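Local atomic coordinates of sensor protein, Kinase (Polaromonas sp. JS666, PDB entry 3GRC), a protein that probably acts as the phosphoacceptor receiver part of a two-component sensor kinase, taking up a phosphoryl group on an aspartate as CheY-like domains do. Residues A82-E94 against V104-L117. Sequence-based numbering, arbitrary orientation.
Sequences AIVVVSANAREGE and VSTWLEKPIDENLL
W107 packs its indole between E94 of helix 90-94 and the sheet face that carries V85. E94 passes over one face, its CA in CH-pi contact 3.5 Å from the centroid of the W107 six-membered ring and its carboxylate nearly flat on the indole, the planes 9° apart. Against the opposite face, V85 CG2 makes a CH-pi contact 4.1 Å from the W107 six-membered ring centroid, with V104 CG2 toward the rim. W107 CG turns anti to its carbonyl carbon (chi1 -60°), which puts the ring under the helix. An alanine here, lacking the indole, would probably open a gap between E94 and V85 and seat helix 90-94 less firmly. Backbone hydrogen bonds join parallel strands 82-86 and 106-108: V85 N to T106 O, L108 N to V85 O (2.7 Å) and S87 N to L108 O. Water 3 joins W107 N to E94 OE2. On the other sheet face, V84 CG1 meets L108 CD1 at 3.9 Å and V86 CG1 meets I112 CD1 at 3.6 Å. K110 runs extended past S87 and A88; its NZ salt-bridges E13 and shares water 2 with A88 N, while S87 OG is hydrogen-bonded to D57 OD1. This beta-alpha-beta crossover, right-handed as is usual, adds edge strand 106-108 to the CheY-like receiver sheet; S87, K110 and cis P111 match the Ser/Thr and Lys-Pro signature beside the probable phosphoacceptor D57.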
loop_
_atom_site.group_PDB
_atom_site.type_symbol
_atom_site.label_atom_id
_atom_site.label_comp_id
_atom_site.label_asym_id
_atom_site.label_seq_id
_atom_site.Cartn_x
_atom_site.Cartn_y
_atom_site.Cartn_z
ATOM N N ALA A 82 7.820 -0.167 -3.090
ATOM C CA ALA A 82 6.703 -0.548 -3.959
ATOM C C ALA A 82 5.385 -0.229 -3.240
ATOM O O ALA A 82 5.254 -0.478 -2.050
ATOM C CB ALA A 82 6.785 -2.033 -4.318
ATOM N N ILE A 83 4.435 0.356 -3.966
ATOM C CA ILE A 83 3.151 0.726 -3.401
ATOM C C ILE A 83 1.979 0.255 -4.269
ATOM O O ILE A 83 1.988 0.433 -5.487
ATOM C CB ILE A 83 3.031 2.249 -3.244
ATOM C CG1 ILE A 83 4.097 2.768 -2.288
ATOM C CG2 ILE A 83 1.625 2.607 -2.757
ATOM C CD1 ILE A 83 3.929 4.227 -1.922
ATOM N N VAL A 84 0.980 -0.344 -3.627
ATOM C CA VAL A 84 -0.232 -0.819 -4.291
ATOM C C VAL A 84 -1.414 -0.153 -3.586
ATOM O O VAL A 84 -1.566 -0.271 -2.370
ATOM C CB VAL A 84 -0.393 -2.379 -4.172
ATOM C CG1 VAL A 84 -1.758 -2.808 -4.668
ATOM C CG2 VAL A 84 0.688 -3.089 -4.968
ATOM N N VAL A 85 -2.246 0.556 -4.342
ATOM C CA VAL A 85 -3.416 1.201 -3.760
ATOM C C VAL A 85 -4.542 0.166 -3.738
ATOM O O VAL A 85 -4.770 -0.527 -4.732
ATOM C CB VAL A 85 -3.885 2.422 -4.605
ATOM C CG1 VAL A 85 -5.273 2.853 -4.170
ATOM C CG2 VAL A 85 -2.920 3.565 -4.449
ATOM N N VAL A 86 -5.218 0.049 -2.600
ATOM C CA VAL A 86 -6.337 -0.878 -2.437
ATOM C C VAL A 86 -7.377 0.014 -1.798
ATOM O O VAL A 86 -7.298 0.331 -0.609
ATOM C CB VAL A 86 -6.007 -2.047 -1.476
ATOM C CG1 VAL A 86 -7.202 -3.001 -1.398
ATOM C CG2 VAL A 86 -4.755 -2.782 -1.943
ATOM N N SER A 87 -8.349 0.433 -2.597
ATOM C CA SER A 87 -9.348 1.352 -2.109
ATOM C C SER A 87 -10.626 1.266 -2.914
ATOM O O SER A 87 -10.621 0.828 -4.066
ATOM C CB SER A 87 -8.767 2.775 -2.164
ATOM O OG SER A 87 -9.621 3.714 -1.567
ATOM N N ALA A 88 -11.716 1.703 -2.292
ATOM C CA ALA A 88 -13.040 1.692 -2.896
ATOM C C ALA A 88 -13.147 2.570 -4.143
ATOM O O ALA A 88 -13.783 2.205 -5.134
ATOM C CB ALA A 88 -14.066 2.132 -1.859
ATOM N N ASN A 89 -12.532 3.737 -4.090
ATOM C CA ASN A 89 -12.573 4.645 -5.223
ATOM C C ASN A 89 -11.195 4.631 -5.899
ATOM O O ASN A 89 -10.652 5.682 -6.250
ATOM C CB ASN A 89 -12.918 6.054 -4.734
ATOM C CG ASN A 89 -14.078 6.063 -3.739
ATOM O OD1 ASN A 89 -13.896 5.804 -2.548
ATOM N ND2 ASN A 89 -15.276 6.347 -4.229
ATOM N N ALA A 90 -10.645 3.431 -6.084
ATOM C CA ALA A 90 -9.327 3.268 -6.685
ATOM C C ALA A 90 -9.242 3.724 -8.127
ATOM O O ALA A 90 -8.315 4.437 -8.506
ATOM C CB ALA A 90 -8.893 1.825 -6.586
ATOM N N ARG A 91 -10.215 3.308 -8.929
ATOM C CA ARG A 91 -10.252 3.641 -10.345
ATOM C C ARG A 91 -10.311 5.151 -10.573
ATOM O O ARG A 91 -9.482 5.700 -11.305
ATOM C CB ARG A 91 -11.443 2.939 -10.994
ATOM C CG ARG A 91 -11.530 3.053 -12.501
ATOM C CD ARG A 91 -12.717 2.244 -13.014
ATOM N NE ARG A 91 -12.941 2.425 -14.444
ATOM C CZ ARG A 91 -13.914 1.836 -15.132
ATOM N NH1 ARG A 91 -14.763 1.021 -14.518
ATOM N NH2 ARG A 91 -14.038 2.067 -16.434
ATOM N N GLU A 92 -11.276 5.829 -9.954
ATOM C CA GLU A 92 -11.380 7.278 -10.117
ATOM C C GLU A 92 -10.180 8.001 -9.503
ATOM O O GLU A 92 -9.838 9.102 -9.922
ATOM C CB GLU A 92 -12.677 7.813 -9.502
ATOM C CG GLU A 92 -13.058 7.207 -8.159
ATOM C CD GLU A 92 -13.992 5.999 -8.291
ATOM O OE1 GLU A 92 -13.551 4.924 -8.765
ATOM O OE2 GLU A 92 -15.178 6.133 -7.912
ATOM N N GLY A 93 -9.545 7.379 -8.509
ATOM C CA GLY A 93 -8.387 7.986 -7.883
ATOM C C GLY A 93 -7.206 7.942 -8.835
ATOM O O GLY A 93 -6.419 8.884 -8.922
ATOM N N GLU A 94 -7.096 6.831 -9.555
ATOM C CA GLU A 94 -6.033 6.606 -10.534
ATOM C C GLU A 94 -6.188 7.557 -11.720
ATOM O O GLU A 94 -5.222 8.178 -12.171
ATOM C CB GLU A 94 -6.088 5.157 -11.031
ATOM C CG GLU A 94 -5.111 4.809 -12.160
ATOM C CD GLU A 94 -5.173 3.338 -12.562
ATOM O OE1 GLU A 94 -6.142 2.651 -12.182
ATOM O OE2 GLU A 94 -4.255 2.872 -13.265
ATOM N N VAL A 104 2.858 4.509 -8.309
ATOM C CA VAL A 104 1.999 3.511 -7.695
ATOM C C VAL A 104 1.880 2.402 -8.739
ATOM O O VAL A 104 1.420 2.617 -9.867
ATOM C CB VAL A 104 0.630 4.116 -7.304
ATOM C CG1 VAL A 104 0.247 5.175 -8.301
ATOM C CG2 VAL A 104 -0.439 3.017 -7.203
ATOM N N SER A 105 2.352 1.220 -8.360
ATOM C CA SER A 105 2.368 0.070 -9.246
ATOM C C SER A 105 1.009 -0.363 -9.778
ATOM O O SER A 105 0.853 -0.593 -10.978
ATOM C CB SER A 105 3.045 -1.106 -8.543
ATOM O OG SER A 105 4.376 -0.764 -8.181
ATOM N N THR A 106 0.033 -0.479 -8.891
ATOM C CA THR A 106 -1.299 -0.907 -9.287
ATOM C C THR A 106 -2.355 -0.297 -8.388
ATOM O O THR A 106 -2.136 -0.127 -7.194
ATOM C CB THR A 106 -1.470 -2.438 -9.180
ATOM O OG1 THR A 106 -0.252 -3.102 -9.534
ATOM C CG2 THR A 106 -2.579 -2.902 -10.114
ATOM N N TRP A 107 -3.504 0.012 -8.979
ATOM C CA TRP A 107 -4.638 0.580 -8.271
ATOM C C TRP A 107 -5.713 -0.507 -8.243
ATOM O O TRP A 107 -6.316 -0.817 -9.270
ATOM C CB TRP A 107 -5.155 1.818 -9.007
ATOM C CG TRP A 107 -4.126 2.899 -9.136
ATOM C CD1 TRP A 107 -2.992 2.865 -9.900
ATOM C CD2 TRP A 107 -4.114 4.156 -8.470
ATOM N NE1 TRP A 107 -2.284 4.034 -9.764
ATOM C CE2 TRP A 107 -2.977 4.876 -8.889
ATOM C CE3 TRP A 107 -4.994 4.802 -7.574
ATOM C CZ2 TRP A 107 -2.639 6.142 -8.434
ATOM C CZ3 TRP A 107 -4.672 6.077 -7.106
ATOM C CH2 TRP A 107 -3.516 6.741 -7.559
ATOM N N LEU A 108 -5.938 -1.086 -7.070
ATOM C CA LEU A 108 -6.916 -2.160 -6.899
ATOM C C LEU A 108 -8.191 -1.695 -6.213
ATOM O O LEU A 108 -8.145 -0.950 -5.236
ATOM C CB LEU A 108 -6.311 -3.311 -6.078
ATOM C CG LEU A 108 -5.055 -3.979 -6.633
ATOM C CD1 LEU A 108 -4.675 -5.194 -5.786
ATOM C CD2 LEU A 108 -5.325 -4.409 -8.059
ATOM N N GLU A 109 -9.324 -2.166 -6.717
ATOM C CA GLU A 109 -10.620 -1.820 -6.147
ATOM C C GLU A 109 -11.074 -2.816 -5.074
ATOM O O GLU A 109 -10.458 -3.853 -4.862
ATOM C CB GLU A 109 -11.684 -1.767 -7.259
ATOM C CG GLU A 109 -11.471 -0.640 -8.270
ATOM C CD GLU A 109 -12.558 -0.565 -9.329
ATOM O OE1 GLU A 109 -12.734 -1.555 -10.076
ATOM O OE2 GLU A 109 -13.230 0.490 -9.413
ATOM N N LYS A 110 -12.147 -2.459 -4.384
ATOM C CA LYS A 110 -12.754 -3.309 -3.377
ATOM C C LYS A 110 -14.145 -3.555 -3.967
ATOM O O LYS A 110 -14.732 -2.656 -4.568
ATOM C CB LYS A 110 -12.871 -2.579 -2.037
ATOM C CG LYS A 110 -11.541 -2.362 -1.288
ATOM C CD LYS A 110 -11.762 -1.513 -0.059
ATOM C CE LYS A 110 -10.463 -1.150 0.656
ATOM N NZ LYS A 110 -10.674 -0.206 1.813
ATOM N N PRO A 111 -14.680 -4.782 -3.838
ATOM C CA PRO A 111 -14.088 -5.959 -3.184
ATOM C C PRO A 111 -12.751 -6.379 -3.790
ATOM O O PRO A 111 -12.574 -6.392 -5.002
ATOM C CB PRO A 111 -15.174 -7.025 -3.354
ATOM C CG PRO A 111 -15.811 -6.656 -4.648
ATOM C CD PRO A 111 -15.932 -5.143 -4.525
ATOM N N ILE A 112 -11.822 -6.733 -2.916
ATOM C CA ILE A 112 -10.482 -7.115 -3.306
ATOM C C ILE A 112 -10.326 -8.449 -4.017
ATOM O O ILE A 112 -10.807 -9.476 -3.560
ATOM C CB ILE A 112 -9.539 -7.122 -2.079
ATOM C CG1 ILE A 112 -9.673 -5.806 -1.303
ATOM C CG2 ILE A 112 -8.090 -7.320 -2.552
ATOM C CD1 ILE A 112 -8.982 -5.803 0.053
ATOM N N ASP A 113 -9.640 -8.411 -5.148
ATOM C CA ASP A 113 -9.350 -9.601 -5.918
ATOM C C ASP A 113 -8.058 -10.154 -5.293
ATOM O O ASP A 113 -6.983 -9.637 -5.537
ATOM C CB ASP A 113 -9.096 -9.222 -7.368
ATOM C CG ASP A 113 -8.909 -10.422 -8.253
ATOM O OD1 ASP A 113 -8.218 -11.378 -7.847
ATOM O OD2 ASP A 113 -9.451 -10.402 -9.369
ATOM N N GLU A 114 -8.176 -11.193 -4.484
ATOM C CA GLU A 114 -7.026 -11.776 -3.801
ATOM C C GLU A 114 -5.863 -12.170 -4.703
ATOM O O GLU A 114 -4.700 -11.880 -4.392
ATOM C CB GLU A 114 -7.476 -12.987 -2.993
ATOM C CG GLU A 114 -6.512 -13.411 -1.902
ATOM C CD GLU A 114 -7.142 -14.426 -0.969
ATOM O OE1 GLU A 114 -8.388 -14.468 -0.912
ATOM O OE2 GLU A 114 -6.403 -15.168 -0.293
ATOM N N ASN A 115 -6.172 -12.845 -5.805
ATOM C CA ASN A 115 -5.141 -13.267 -6.747
ATOM C C ASN A 115 -4.417 -12.070 -7.340
ATOM O O ASN A 115 -3.188 -12.058 -7.436
ATOM C CB ASN A 115 -5.767 -14.095 -7.867
ATOM C CG ASN A 115 -6.397 -15.361 -7.348
ATOM O OD1 ASN A 115 -5.705 -16.231 -6.817
ATOM N ND2 ASN A 115 -7.718 -15.471 -7.476
ATOM N N LEU A 116 -5.187 -11.065 -7.744
ATOM C CA LEU A 116 -4.595 -9.875 -8.332
ATOM C C LEU A 116 -3.781 -9.158 -7.260
ATOM O O LEU A 116 -2.742 -8.595 -7.548
ATOM C CB LEU A 116 -5.679 -8.956 -8.914
ATOM C CG LEU A 116 -5.228 -7.720 -9.720
ATOM C CD1 LEU A 116 -4.303 -8.109 -10.851
ATOM C CD2 LEU A 116 -6.460 -6.997 -10.270
ATOM N N LEU A 117 -4.230 -9.208 -6.009
ATOM C CA LEU A 117 -3.477 -8.541 -4.946
ATOM C C LEU A 117 -2.085 -9.119 -4.772
ATOM O O LEU A 117 -1.100 -8.383 -4.736
ATOM C CB LEU A 117 -4.204 -8.628 -3.601
ATOM C CG LEU A 117 -3.401 -8.145 -2.378
ATOM C CD1 LEU A 117 -3.097 -6.668 -2.513
ATOM C CD2 LEU A 117 -4.190 -8.409 -1.099
HETATM O O HOH W 1 5.178 1.104 -6.582
HETATM O O HOH W 2 -11.309 2.225 0.585
HETATM O O HOH W 3 -3.994 -0.032 -11.890
#